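Local coordinates for ATP:cob(I)alamin adenosyltransferase, putative (Burkholderia thailandensis, PDB 2ZHZ), which probably transfers the adenosyl group of ATP to the cobalt of reduced cobalamin, yielding adenosylcobalamin and triphosphate, and works as a homotrimer, at residues 107-111 with 174-178; 99-105 with 161-165; 30-35 with 138-144; 19-23 with 76-80. All coordinates share one frame; numbering follows the deposited sequence.

The four contacts fall into two pairs toward opposite ends of a helix-bundle subunit. Interactions 1 and 2, with centres 14 Å apart, are joined by a salt bridge, R164 NE to D174 OD2 at 3.0 Å. Interactions 3 and 4 lie 12 Å apart and also touch: R32 NH1 and L76 O are 2.9 Å apart, a probable hydrogen bond, and L20 packs on both R32 and I33. This second pair borders the ATP, I33 meeting the adenine and G19 the ribose, while E132 and R133 of a neighbouring subunit complete the pocket. Interactions 2 and 3 are about 20 Å apart between nearest atoms. At the other end, the F109 side chain is about 9 Å from a different ATP.

Interaction 1: residues 107-111 with 174-178; sequences EEFIL and DVLWD
F109 and W177 lie side by side and point the same way, F109 CD1 coming to 3.6 Å from W177 CE3. Their rings are neither stacked nor edge-to-face: F109 CD1 meets the CE3-CZ3 side of the indole, the planes inclined at 72°. W177 holds its indole there with CG anti to the backbone N (chi1 174°). Its CB, placed by the backbone, lies 3.9 Å from L111 CD2. The backbones are pinned by two bonds, W177 N to F109 O at 2.9 Å, nearly straight at 174°, and L111 N to V175 O at 2.6 Å. I110 and L176 form a non-hydrogen-bonded pair whose CB bonds diverge, yet I110 CG2 still reaches L176 CD2 at 3.6 Å. The other methyl of L176, CD1, brushes the aliphatic CG of E108 and the carboxylate of E107. A water accepts from V175 N and donates to L111 O. This short antiparallel pairing brings the strand before helix 116-141 together with the chain that follows helix 147-169, and F70 of a neighbouring subunit meets both aromatic rings.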
loop_
_atom_site.group_PDB
_atom_site.type_symbol
_atom_site.label_atom_id
_atom_site.label_comp_id
_atom_site.label_asym_id
_atom_site.label_seq_id
_atom_site.Cartn_x
_atom_site.Cartn_y
_atom_site.Cartn_z
ATOM N N GLU B 107 -20.773 -17.024 -7.154
ATOM C CA GLU B 107 -21.519 -16.960 -8.407
ATOM C C GLU B 107 -20.923 -15.992 -9.426
ATOM O O GLU B 107 -20.161 -16.393 -10.307
ATOM C CB GLU B 107 -22.973 -16.575 -8.120
ATOM C CG GLU B 107 -23.126 -15.350 -7.228
ATOM C CD GLU B 107 -24.577 -14.976 -6.992
ATOM O OE1 GLU B 107 -25.316 -15.797 -6.406
ATOM O OE2 GLU B 107 -24.977 -13.862 -7.394
ATOM N N GLU B 108 -21.281 -14.718 -9.301
ATOM C CA GLU B 108 -20.799 -13.680 -10.205
ATOM C C GLU B 108 -19.451 -13.173 -9.716
ATOM O O GLU B 108 -19.041 -13.471 -8.593
ATOM C CB GLU B 108 -21.775 -12.499 -10.228
ATOM C CG GLU B 108 -23.219 -12.846 -9.887
ATOM C CD GLU B 108 -23.837 -13.829 -10.860
ATOM O OE1 GLU B 108 -23.377 -14.990 -10.911
ATOM O OE2 GLU B 108 -24.786 -13.437 -11.575
ATOM N N PHE B 109 -18.760 -12.416 -10.561
ATOM C CA PHE B 109 -17.483 -11.841 -10.162
ATOM C C PHE B 109 -17.854 -10.782 -9.141
ATOM O O PHE B 109 -18.902 -10.150 -9.259
ATOM C CB PHE B 109 -16.787 -11.147 -11.333
ATOM C CG PHE B 109 -16.255 -12.077 -12.374
ATOM C CD1 PHE B 109 -16.879 -12.187 -13.610
ATOM C CD2 PHE B 109 -15.111 -12.828 -12.131
ATOM C CE1 PHE B 109 -16.369 -13.026 -14.595
ATOM C CE2 PHE B 109 -14.591 -13.672 -13.108
ATOM C CZ PHE B 109 -15.221 -13.772 -14.343
ATOM N N ILE B 110 -17.015 -10.585 -8.136
ATOM C CA ILE B 110 -17.322 -9.568 -7.147
ATOM C C ILE B 110 -16.292 -8.451 -7.191
ATOM O O ILE B 110 -15.166 -8.638 -7.653
ATOM C CB ILE B 110 -17.383 -10.149 -5.720
ATOM C CG1 ILE B 110 -16.004 -10.625 -5.278
ATOM C CG2 ILE B 110 -18.375 -11.301 -5.672
ATOM C CD1 ILE B 110 -15.982 -11.136 -3.854
ATOM N N LEU B 111 -16.703 -7.282 -6.722
ATOM C CA LEU B 111 -15.835 -6.115 -6.681
ATOM C C LEU B 111 -15.321 -5.976 -5.254
ATOM O O LEU B 111 -16.011 -6.340 -4.299
ATOM C CB LEU B 111 -16.620 -4.862 -7.078
ATOM C CG LEU B 111 -17.239 -4.877 -8.477
ATOM C CD1 LEU B 111 -18.046 -3.606 -8.707
ATOM C CD2 LEU B 111 -16.137 -5.011 -9.513
ATOM N N ASP B 174 -21.598 -9.465 -0.679
ATOM C CA ASP B 174 -20.495 -9.035 -1.526
ATOM C C ASP B 174 -20.999 -8.125 -2.641
ATOM O O ASP B 174 -22.134 -8.263 -3.110
ATOM C CB ASP B 174 -19.787 -10.248 -2.133
ATOM C CG ASP B 174 -19.224 -11.179 -1.078
ATOM O OD1 ASP B 174 -18.474 -10.698 -0.206
ATOM O OD2 ASP B 174 -19.531 -12.388 -1.125
ATOM N N VAL B 175 -20.152 -7.186 -3.048
ATOM C CA VAL B 175 -20.485 -6.257 -4.119
ATOM C C VAL B 175 -20.239 -6.992 -5.429
ATOM O O VAL B 175 -19.125 -7.447 -5.688
ATOM C CB VAL B 175 -19.589 -5.004 -4.061
ATOM C CG1 VAL B 175 -20.024 -4.002 -5.117
ATOM C CG2 VAL B 175 -19.657 -4.387 -2.674
ATOM N N LEU B 176 -21.276 -7.109 -6.254
ATOM C CA LEU B 176 -21.154 -7.827 -7.514
ATOM C C LEU B 176 -20.845 -6.954 -8.728
ATOM O O LEU B 176 -21.285 -5.808 -8.819
ATOM C CB LEU B 176 -22.436 -8.622 -7.778
ATOM C CG LEU B 176 -22.893 -9.549 -6.648
ATOM C CD1 LEU B 176 -24.208 -10.204 -7.032
ATOM C CD2 LEU B 176 -21.827 -10.602 -6.372
ATOM N N TRP B 177 -20.079 -7.515 -9.657
ATOM C CA TRP B 177 -19.716 -6.818 -10.883
ATOM C C TRP B 177 -20.902 -6.914 -11.838
ATOM O O TRP B 177 -21.657 -7.882 -11.798
ATOM C CB TRP B 177 -18.484 -7.471 -11.509
ATOM C CG TRP B 177 -18.117 -6.909 -12.844
ATOM C CD1 TRP B 177 -17.764 -5.620 -13.125
ATOM C CD2 TRP B 177 -18.064 -7.621 -14.085
ATOM N NE1 TRP B 177 -17.492 -5.485 -14.466
ATOM C CE2 TRP B 177 -17.669 -6.698 -15.078
ATOM C CE3 TRP B 177 -18.313 -8.950 -14.456
ATOM C CZ2 TRP B 177 -17.516 -7.062 -16.422
ATOM C CZ3 TRP B 177 -18.161 -9.313 -15.795
ATOM C CH2 TRP B 177 -17.766 -8.370 -16.760
ATOM N N ASP B 178 -21.064 -5.916 -12.697
ATOM C CA ASP B 178 -22.178 -5.914 -13.641
ATOM C C ASP B 178 -22.107 -7.083 -14.624
ATOM O O ASP B 178 -20.995 -7.388 -15.101
ATOM C CB ASP B 178 -22.200 -4.600 -14.420
ATOM C CG ASP B 178 -23.378 -4.511 -15.366
ATOM O OD1 ASP B 178 -24.532 -4.577 -14.884
ATOM O OD2 ASP B 178 -23.149 -4.379 -16.589
HETATM O O HOH W 1 -17.396 -7.187 -2.164
#

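Interaction 2: residues 99-105 with 161-165; sequences YNGQLPP and VLARV
Y99 and V161 bring two helices of the bundle together, the last turn of helix 86-101 resting on helix 147-169. The packing is tight here: Y99 CB sits 3.5 Å from V161 CG1, and L162 CD2 lies over the centre of the Y99 ring, 3.8 Å from its centroid and only 13° off the normal, a CH-pi contact. V165 CG2 approaches the same ring obliquely beside CD1, while the Y99 hydroxyl turns away to D57. L103, just past the helix end, rests its CD1 methyl against both V161 CG1 and V165 CG2, at 3.8 Å from the former. L62 and V58 of helix 56-77 back L162 and V165. The V161 side chain lies about 4 Å from that of D157, a magnesium-site residue with no metal bound in this chain.

Toward P104 the contact becomes polar and wetter. N100 lays its amide against V161 CG2, and its ND2 donates to a water that also accepts from R164 NH1. A second water is held only weakly, between N100 O and the same NH1. R164 bends at chi3 (62°), which brings its guanidinium alongside L103, whose CD1 lies over one face, offset toward the rim. NE forms a salt bridge with D174. In the guanidinium plane, NH2 donates to P104 O at 2.8 Å (163°), and NH1 adds a weak bond to it at 3.3 Å.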
loop_
_atom_site.group_PDB
_atom_site.type_symbol
_atom_site.label_atom_id
_atom_site.label_comp_id
_atom_site.label_asym_id
_atom_site.label_seq_id
_atom_site.Cartn_x
_atom_site.Cartn_y
_atom_site.Cartn_z
ATOM N N TYR B 99 -13.507 -21.645 6.145
ATOM C CA TYR B 99 -14.376 -20.534 5.779
ATOM C C TYR B 99 -15.153 -20.718 4.475
ATOM O O TYR B 99 -16.320 -20.330 4.387
ATOM C CB TYR B 99 -13.562 -19.236 5.768
ATOM C CG TYR B 99 -13.132 -18.827 7.161
ATOM C CD1 TYR B 99 -14.066 -18.360 8.086
ATOM C CD2 TYR B 99 -11.809 -18.977 7.581
ATOM C CE1 TYR B 99 -13.698 -18.050 9.395
ATOM C CE2 TYR B 99 -11.430 -18.675 8.896
ATOM C CZ TYR B 99 -12.382 -18.214 9.795
ATOM O OH TYR B 99 -12.028 -17.927 11.097
ATOM N N ASN B 100 -14.523 -21.312 3.469
ATOM C CA ASN B 100 -15.202 -21.545 2.195
ATOM C C ASN B 100 -16.371 -22.512 2.375
ATOM O O ASN B 100 -17.402 -22.388 1.713
ATOM C CB ASN B 100 -14.227 -22.124 1.170
ATOM C CG ASN B 100 -13.666 -21.075 0.238
ATOM O OD1 ASN B 100 -12.558 -21.227 -0.283
ATOM N ND2 ASN B 100 -14.435 -20.011 0.001
ATOM N N GLY B 101 -16.203 -23.479 3.273
ATOM C CA GLY B 101 -17.256 -24.449 3.505
ATOM C C GLY B 101 -18.521 -23.829 4.074
ATOM O O GLY B 101 -19.617 -24.349 3.873
ATOM N N GLN B 102 -18.372 -22.713 4.781
ATOM C CA GLN B 102 -19.509 -22.033 5.398
ATOM C C GLN B 102 -20.120 -20.935 4.527
ATOM O O GLN B 102 -21.113 -20.320 4.904
ATOM C CB GLN B 102 -19.078 -21.449 6.750
ATOM C CG GLN B 102 -18.670 -22.512 7.762
ATOM C CD GLN B 102 -18.188 -21.937 9.084
ATOM O OE1 GLN B 102 -18.054 -22.662 10.071
ATOM N NE2 GLN B 102 -17.911 -20.638 9.106
ATOM N N LEU B 103 -19.532 -20.699 3.359
ATOM C CA LEU B 103 -20.017 -19.668 2.444
ATOM C C LEU B 103 -20.660 -20.263 1.196
ATOM O O LEU B 103 -20.258 -21.321 0.719
ATOM C CB LEU B 103 -18.854 -18.765 2.006
ATOM C CG LEU B 103 -18.164 -17.857 3.028
ATOM C CD1 LEU B 103 -16.835 -17.362 2.454
ATOM C CD2 LEU B 103 -19.070 -16.683 3.371
ATOM N N PRO B 104 -21.684 -19.591 0.653
ATOM C CA PRO B 104 -22.315 -20.125 -0.555
ATOM C C PRO B 104 -21.326 -20.013 -1.712
ATOM O O PRO B 104 -20.461 -19.135 -1.710
ATOM C CB PRO B 104 -23.536 -19.223 -0.735
ATOM C CG PRO B 104 -23.099 -17.929 -0.123
ATOM C CD PRO B 104 -22.388 -18.390 1.130
ATOM N N PRO B 105 -21.436 -20.899 -2.713
ATOM C CA PRO B 105 -20.517 -20.848 -3.853
ATOM C C PRO B 105 -20.465 -19.482 -4.532
ATOM O O PRO B 105 -21.480 -18.794 -4.660
ATOM C CB PRO B 105 -21.046 -21.948 -4.774
ATOM C CG PRO B 105 -22.511 -22.013 -4.431
ATOM C CD PRO B 105 -22.482 -21.912 -2.927
ATOM N N VAL B 161 -11.421 -14.739 0.812
ATOM C CA VAL B 161 -12.451 -15.500 1.513
ATOM C C VAL B 161 -12.896 -14.808 2.794
ATOM O O VAL B 161 -14.087 -14.749 3.091
ATOM C CB VAL B 161 -11.953 -16.922 1.837
ATOM C CG1 VAL B 161 -13.006 -17.682 2.647
ATOM C CG2 VAL B 161 -11.661 -17.659 0.544
ATOM N N LEU B 162 -11.942 -14.269 3.550
ATOM C CA LEU B 162 -12.280 -13.586 4.788
ATOM C C LEU B 162 -13.067 -12.315 4.518
ATOM O O LEU B 162 -13.881 -11.900 5.341
ATOM C CB LEU B 162 -11.017 -13.273 5.596
ATOM C CG LEU B 162 -10.297 -14.480 6.204
ATOM C CD1 LEU B 162 -9.106 -13.989 7.007
ATOM C CD2 LEU B 162 -11.250 -15.275 7.107
ATOM N N ALA B 163 -12.833 -11.690 3.366
ATOM C CA ALA B 163 -13.579 -10.483 3.021
ATOM C C ALA B 163 -15.062 -10.859 2.890
ATOM O O ALA B 163 -15.938 -10.134 3.358
ATOM C CB ALA B 163 -13.061 -9.887 1.708
ATOM N N ARG B 164 -15.337 -11.999 2.259
ATOM C CA ARG B 164 -16.718 -12.460 2.098
ATOM C C ARG B 164 -17.301 -12.786 3.470
ATOM O O ARG B 164 -18.458 -12.476 3.754
ATOM C CB ARG B 164 -16.780 -13.705 1.206
ATOM C CG ARG B 164 -16.329 -13.487 -0.235
ATOM C CD ARG B 164 -16.590 -14.729 -1.077
ATOM N NE ARG B 164 -18.022 -15.030 -1.142
ATOM C CZ ARG B 164 -18.533 -16.237 -1.381
ATOM N NH1 ARG B 164 -17.737 -17.276 -1.581
ATOM N NH2 ARG B 164 -19.848 -16.403 -1.407
ATOM N N VAL B 165 -16.492 -13.415 4.318
ATOM C CA VAL B 165 -16.917 -13.763 5.669
ATOM C C VAL B 165 -17.295 -12.499 6.431
ATOM O O VAL B 165 -18.299 -12.474 7.148
ATOM C CB VAL B 165 -15.790 -14.484 6.445
ATOM C CG1 VAL B 165 -16.157 -14.598 7.919
ATOM C CG2 VAL B 165 -15.555 -15.861 5.851
HETATM O O HOH W 2 -14.821 -17.909 -1.577
HETATM O O HOH W 3 -17.343 -20.585 -1.183
#

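Interaction 3: residues 30-35 with 138-144. With ATP (adenosine-5'-triphosphate), chain G.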
loop_
_atom_site.group_PDB
_atom_site.type_symbol
_atom_site.label_atom_id
_atom_site.label_comp_id
_atom_site.label_asym_id
_atom_site.label_seq_id
_atom_site.Cartn_x
_atom_site.Cartn_y
_atom_site.Cartn_z
ATOM N N ASP B 30 17.662 -3.291 -3.351
ATOM C CA ASP B 30 17.894 -4.688 -3.717
ATOM C C ASP B 30 16.555 -5.426 -3.714
ATOM O O ASP B 30 15.677 -5.124 -2.901
ATOM C CB ASP B 30 18.834 -5.344 -2.701
ATOM C CG ASP B 30 19.256 -6.742 -3.110
ATOM O OD1 ASP B 30 20.241 -6.872 -3.865
ATOM O OD2 ASP B 30 18.598 -7.713 -2.684
ATOM N N ALA B 31 16.407 -6.393 -4.615
ATOM C CA ALA B 31 15.176 -7.174 -4.719
ATOM C C ALA B 31 14.784 -7.842 -3.399
ATOM O O ALA B 31 13.601 -7.982 -3.094
ATOM C CB ALA B 31 15.324 -8.234 -5.812
ATOM N N ARG B 32 15.774 -8.255 -2.616
ATOM C CA ARG B 32 15.491 -8.905 -1.341
ATOM C C ARG B 32 14.906 -7.913 -0.332
ATOM O O ARG B 32 13.989 -8.243 0.420
ATOM C CB ARG B 32 16.770 -9.539 -0.774
ATOM C CG ARG B 32 16.562 -10.336 0.508
ATOM C CD ARG B 32 17.837 -11.064 0.929
ATOM N NE ARG B 32 18.170 -12.166 0.026
ATOM C CZ ARG B 32 17.630 -13.382 0.086
ATOM N NH1 ARG B 32 16.720 -13.670 1.010
ATOM N NH2 ARG B 32 18.001 -14.316 -0.783
ATOM N N ILE B 33 15.436 -6.694 -0.321
ATOM C CA ILE B 33 14.951 -5.674 0.598
ATOM C C ILE B 33 13.540 -5.245 0.197
ATOM O O ILE B 33 12.713 -4.936 1.051
ATOM C CB ILE B 33 15.896 -4.443 0.611
ATOM C CG1 ILE B 33 17.296 -4.881 1.058
ATOM C CG2 ILE B 33 15.365 -3.376 1.554
ATOM C CD1 ILE B 33 17.319 -5.595 2.406
ATOM N N ALA B 34 13.272 -5.235 -1.103
ATOM C CA ALA B 34 11.952 -4.872 -1.601
ATOM C C ALA B 34 10.915 -5.907 -1.158
ATOM O O ALA B 34 9.811 -5.552 -0.742
ATOM C CB ALA B 34 11.973 -4.772 -3.124
ATOM N N ALA B 35 11.263 -7.189 -1.255
ATOM C CA ALA B 35 10.334 -8.241 -0.853
ATOM C C ALA B 35 10.073 -8.153 0.652
ATOM O O ALA B 35 8.930 -8.247 1.098
ATOM C CB ALA B 35 10.899 -9.614 -1.219
ATOM N N LEU B 138 12.433 -11.919 -6.404
ATOM C CA LEU B 138 13.633 -12.184 -5.631
ATOM C C LEU B 138 14.130 -13.599 -5.912
ATOM O O LEU B 138 15.331 -13.824 -6.069
ATOM C CB LEU B 138 13.349 -12.031 -4.137
ATOM C CG LEU B 138 14.463 -12.520 -3.204
ATOM C CD1 LEU B 138 15.741 -11.724 -3.461
ATOM C CD2 LEU B 138 14.016 -12.381 -1.759
ATOM N N GLY B 139 13.194 -14.544 -5.981
ATOM C CA GLY B 139 13.541 -15.932 -6.235
ATOM C C GLY B 139 14.103 -16.198 -7.620
ATOM O O GLY B 139 14.773 -17.210 -7.837
ATOM N N ALA B 140 13.832 -15.302 -8.562
ATOM C CA ALA B 140 14.329 -15.460 -9.923
ATOM C C ALA B 140 15.780 -14.996 -10.046
ATOM O O ALA B 140 16.453 -15.299 -11.029
ATOM C CB ALA B 140 13.451 -14.683 -10.896
ATOM N N SER B 141 16.265 -14.266 -9.048
ATOM C CA SER B 141 17.638 -13.769 -9.082
ATOM C C SER B 141 18.479 -14.331 -7.943
ATOM O O SER B 141 19.698 -14.155 -7.914
ATOM C CB SER B 141 17.647 -12.240 -9.017
ATOM O OG SER B 141 17.096 -11.778 -7.797
ATOM N N GLU B 142 17.822 -15.003 -7.004
ATOM C CA GLU B 142 18.509 -15.589 -5.861
ATOM C C GLU B 142 17.824 -16.879 -5.428
ATOM O O GLU B 142 16.597 -16.943 -5.358
ATOM C CB GLU B 142 18.511 -14.615 -4.684
ATOM C CG GLU B 142 19.226 -13.300 -4.939
ATOM C CD GLU B 142 19.313 -12.449 -3.688
ATOM O OE1 GLU B 142 19.798 -12.968 -2.659
ATOM O OE2 GLU B 142 18.905 -11.269 -3.729
ATOM N N PRO B 143 18.611 -17.928 -5.131
ATOM C CA PRO B 143 18.022 -19.201 -4.701
ATOM C C PRO B 143 17.186 -18.969 -3.446
ATOM O O PRO B 143 17.682 -18.458 -2.442
ATOM C CB PRO B 143 19.245 -20.083 -4.447
ATOM C CG PRO B 143 20.304 -19.089 -4.055
ATOM C CD PRO B 143 20.081 -17.975 -5.051
ATOM N N LEU B 144 15.916 -19.344 -3.511
ATOM C CA LEU B 144 15.008 -19.138 -2.393
ATOM C C LEU B 144 14.122 -20.365 -2.217
ATOM O O LEU B 144 13.868 -21.092 -3.176
ATOM C CB LEU B 144 14.140 -17.908 -2.690
ATOM C CG LEU B 144 13.346 -17.212 -1.588
ATOM C CD1 LEU B 144 14.303 -16.534 -0.619
ATOM C CD2 LEU B 144 12.420 -16.177 -2.220
HETATM P PG ATP G . 19.339 2.986 10.465
HETATM O O1G ATP G . 19.930 3.917 9.432
HETATM O O2G ATP G . 20.020 3.040 11.802
HETATM O O3G ATP G . 17.862 3.235 10.695
HETATM P PB ATP G . 18.978 0.817 8.494
HETATM O O1B ATP G . 18.260 1.852 7.686
HETATM O O2B ATP G . 20.129 0.115 7.805
HETATM O O3B ATP G . 19.522 1.442 9.921
HETATM P PA ATP G . 16.548 -0.093 9.825
HETATM O O1A ATP G . 15.724 0.952 9.150
HETATM O O2A ATP G . 16.898 0.053 11.298
HETATM O O3A ATP G . 17.940 -0.346 8.987
HETATM O "O5'" ATP G . 15.757 -1.473 9.605
HETATM C "C5'" ATP G . 16.278 -2.700 10.078
HETATM C "C4'" ATP G . 15.950 -3.846 9.112
HETATM O "O4'" ATP G . 14.913 -3.504 8.162
HETATM C "C3'" ATP G . 17.176 -4.290 8.323
HETATM O "O3'" ATP G . 17.576 -5.612 8.717
HETATM C "C2'" ATP G . 16.793 -4.200 6.852
HETATM O "O2'" ATP G . 16.926 -5.481 6.212
HETATM C "C1'" ATP G . 15.354 -3.694 6.806
HETATM N N9 ATP G . 15.227 -2.405 6.029
HETATM C C8 ATP G . 15.984 -1.285 6.187
HETATM N N7 ATP G . 15.612 -0.302 5.331
HETATM C C5 ATP G . 14.594 -0.771 4.596
HETATM C C6 ATP G . 13.720 -0.250 3.493
HETATM N N6 ATP G . 13.885 1.013 3.006
HETATM N N1 ATP G . 12.746 -1.088 2.986
HETATM C C2 ATP G . 12.562 -2.358 3.456
HETATM N N3 ATP G . 13.323 -2.893 4.459
HETATM C C4 ATP G . 14.335 -2.167 5.056
#
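E142 OE1 takes two N-H groups of R32, NH2 at 2.9 Å and NE at 3.2 Å. The grip is side-on: OE1 lies in the guanidinium plane, but both nitrogens reach it from one face of the carboxylate, the two planes being 66° apart. R32 first runs extended, then bends at chi3 (-70°), which turns its edge to E142, while L138 CD2 lies over one guanidinium face, offset toward the rim. With NH1 bonded to L76 O, all three guanidinium nitrogens have a partner, which should restrict rotation. In the helix bundle this ties the first turn of helix 31-50 to the loop that follows helix 116-141, with L138 of that helix packed alongside. D30 is the N-cap of helix 31-50, OD2 accepting from R32 N at 2.9 Å. That oxygen is also 3.7 Å from E142 OE2, a like-charge approach that R32 probably eases. L138 CD1 presses on R32 CA at 3.5 Å. From the same helical turn, I33 sends CG2 the other way, to 3.5 Å from C2 of the ATP adenine.

Interaction 4: residues 19-23 with 76-80; sequences GLGDG and LCIPG. With ATP (adenosine-5'-triphosphate), chain G.
G21 N donates to C77 O at 2.7 Å, fastening a type I beta turn, L20 to G23, to the C-terminal end of helix 56-77. The donor stands above the carbonyl plane, 41° out of it, and the bond is bent to 147°. The same C77 O is 3.4 Å from L20 CB. G21 comes directly against I78, its CA 3.7 Å from CG1, where the lack of a side chain permits the close approach. P79 packs against two residues of the turn: its CG meets L20 CD1, the two side chains crossing at about a right angle, and its CD lies 3.9 Å from D22 CG.

The second shell sets these groups in place. The turn is closed by G23 N to L20 O, and D22 bonds through OD1 to S24. L20 also leans on R32 and I33 of helix 31-50, and I36 of that helix packs against C77. The turn lies in the loop that joins antiparallel strands 17-19 and 25-27, a beta hairpin, and the first strand carries the ligand contact: the ATP ribose donates from O3' to G19 O at 3.2 Å, with a weak second bond from O2' to that oxygen at 3.4 Å.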
loop_
_atom_site.group_PDB
_atom_site.type_symbol
_atom_site.label_atom_id
_atom_site.label_comp_id
_atom_site.label_asym_id
_atom_site.label_seq_id
_atom_site.Cartn_x
_atom_site.Cartn_y
_atom_site.Cartn_z
ATOM N N GLY B 19 21.799 -3.936 6.323
ATOM C CA GLY B 19 22.363 -5.253 6.550
ATOM C C GLY B 19 21.336 -6.360 6.638
ATOM O O GLY B 19 20.193 -6.131 7.030
ATOM N N LEU B 20 21.746 -7.563 6.253
ATOM C CA LEU B 20 20.883 -8.733 6.313
ATOM C C LEU B 20 21.247 -9.513 7.571
ATOM O O LEU B 20 22.292 -9.269 8.176
ATOM C CB LEU B 20 21.082 -9.603 5.071
ATOM C CG LEU B 20 20.603 -8.977 3.759
ATOM C CD1 LEU B 20 20.965 -9.881 2.593
ATOM C CD2 LEU B 20 19.100 -8.757 3.825
ATOM N N GLY B 21 20.386 -10.447 7.959
ATOM C CA GLY B 21 20.622 -11.236 9.157
ATOM C C GLY B 21 21.896 -12.064 9.211
ATOM O O GLY B 21 22.310 -12.491 10.291
ATOM N N ASP B 22 22.525 -12.297 8.067
ATOM C CA ASP B 22 23.745 -13.093 8.038
ATOM C C ASP B 22 25.006 -12.230 8.090
ATOM O O ASP B 22 26.122 -12.742 7.994
ATOM C CB ASP B 22 23.764 -13.970 6.785
ATOM C CG ASP B 22 23.816 -13.162 5.512
ATOM O OD1 ASP B 22 23.574 -11.937 5.568
ATOM O OD2 ASP B 22 24.092 -13.752 4.449
ATOM N N GLY B 23 24.823 -10.921 8.241
ATOM C CA GLY B 23 25.959 -10.019 8.314
ATOM C C GLY B 23 26.308 -9.308 7.020
ATOM O O GLY B 23 27.103 -8.372 7.025
ATOM N N LEU B 76 13.380 -14.054 4.853
ATOM C CA LEU B 76 13.898 -13.285 3.730
ATOM C C LEU B 76 15.116 -12.473 4.167
ATOM O O LEU B 76 15.958 -12.122 3.342
ATOM C CB LEU B 76 12.818 -12.348 3.183
ATOM C CG LEU B 76 11.581 -13.023 2.583
ATOM C CD1 LEU B 76 10.569 -11.969 2.148
ATOM C CD2 LEU B 76 11.993 -13.890 1.407
ATOM N N CYS B 77 15.197 -12.182 5.464
ATOM C CA CYS B 77 16.303 -11.407 6.037
ATOM C C CYS B 77 17.565 -12.236 6.251
ATOM O O CYS B 77 18.680 -11.708 6.229
ATOM C CB CYS B 77 15.895 -10.805 7.382
ATOM S SG CYS B 77 14.682 -9.480 7.293
ATOM N N ILE B 78 17.384 -13.531 6.481
ATOM C CA ILE B 78 18.512 -14.421 6.705
ATOM C C ILE B 78 18.590 -15.444 5.579
ATOM O O ILE B 78 17.976 -16.507 5.650
ATOM C CB ILE B 78 18.370 -15.155 8.047
ATOM C CG1 ILE B 78 18.244 -14.129 9.175
ATOM C CG2 ILE B 78 19.570 -16.065 8.271
ATOM C CD1 ILE B 78 18.016 -14.740 10.543
ATOM N N PRO B 79 19.346 -15.126 4.518
ATOM C CA PRO B 79 19.503 -16.023 3.370
ATOM C C PRO B 79 19.822 -17.454 3.798
ATOM O O PRO B 79 20.694 -17.679 4.641
ATOM C CB PRO B 79 20.645 -15.381 2.590
ATOM C CG PRO B 79 20.440 -13.920 2.856
ATOM C CD PRO B 79 20.149 -13.902 4.340
ATOM N N GLY B 80 19.107 -18.412 3.219
ATOM C CA GLY B 80 19.332 -19.808 3.549
ATOM C C GLY B 80 18.546 -20.267 4.761
ATOM O O GLY B 80 18.564 -21.446 5.111
HETATM P PG ATP G . 19.339 2.986 10.465
HETATM O O1G ATP G . 19.930 3.917 9.432
HETATM O O2G ATP G . 20.020 3.040 11.802
HETATM O O3G ATP G . 17.862 3.235 10.695
HETATM P PB ATP G . 18.978 0.817 8.494
HETATM O O1B ATP G . 18.260 1.852 7.686
HETATM O O2B ATP G . 20.129 0.115 7.805
HETATM O O3B ATP G . 19.522 1.442 9.921
HETATM P PA ATP G . 16.548 -0.093 9.825
HETATM O O1A ATP G . 15.724 0.952 9.150
HETATM O O2A ATP G . 16.898 0.053 11.298
HETATM O O3A ATP G . 17.940 -0.346 8.987
HETATM O "O5'" ATP G . 15.757 -1.473 9.605
HETATM C "C5'" ATP G . 16.278 -2.700 10.078
HETATM C "C4'" ATP G . 15.950 -3.846 9.112
HETATM O "O4'" ATP G . 14.913 -3.504 8.162
HETATM C "C3'" ATP G . 17.176 -4.290 8.323
HETATM O "O3'" ATP G . 17.576 -5.612 8.717
HETATM C "C2'" ATP G . 16.793 -4.200 6.852
HETATM O "O2'" ATP G . 16.926 -5.481 6.212
HETATM C "C1'" ATP G . 15.354 -3.694 6.806
HETATM N N9 ATP G . 15.227 -2.405 6.029
HETATM C C8 ATP G . 15.984 -1.285 6.187
HETATM N N7 ATP G . 15.612 -0.302 5.331
HETATM C C5 ATP G . 14.594 -0.771 4.596
HETATM C C6 ATP G . 13.720 -0.250 3.493
HETATM N N6 ATP G . 13.885 1.013 3.006
HETATM N N1 ATP G . 12.746 -1.088 2.986
HETATM C C2 ATP G . 12.562 -2.358 3.456
HETATM N N3 ATP G . 13.323 -2.893 4.459
HETATM C C4 ATP G . 14.335 -2.167 5.056
#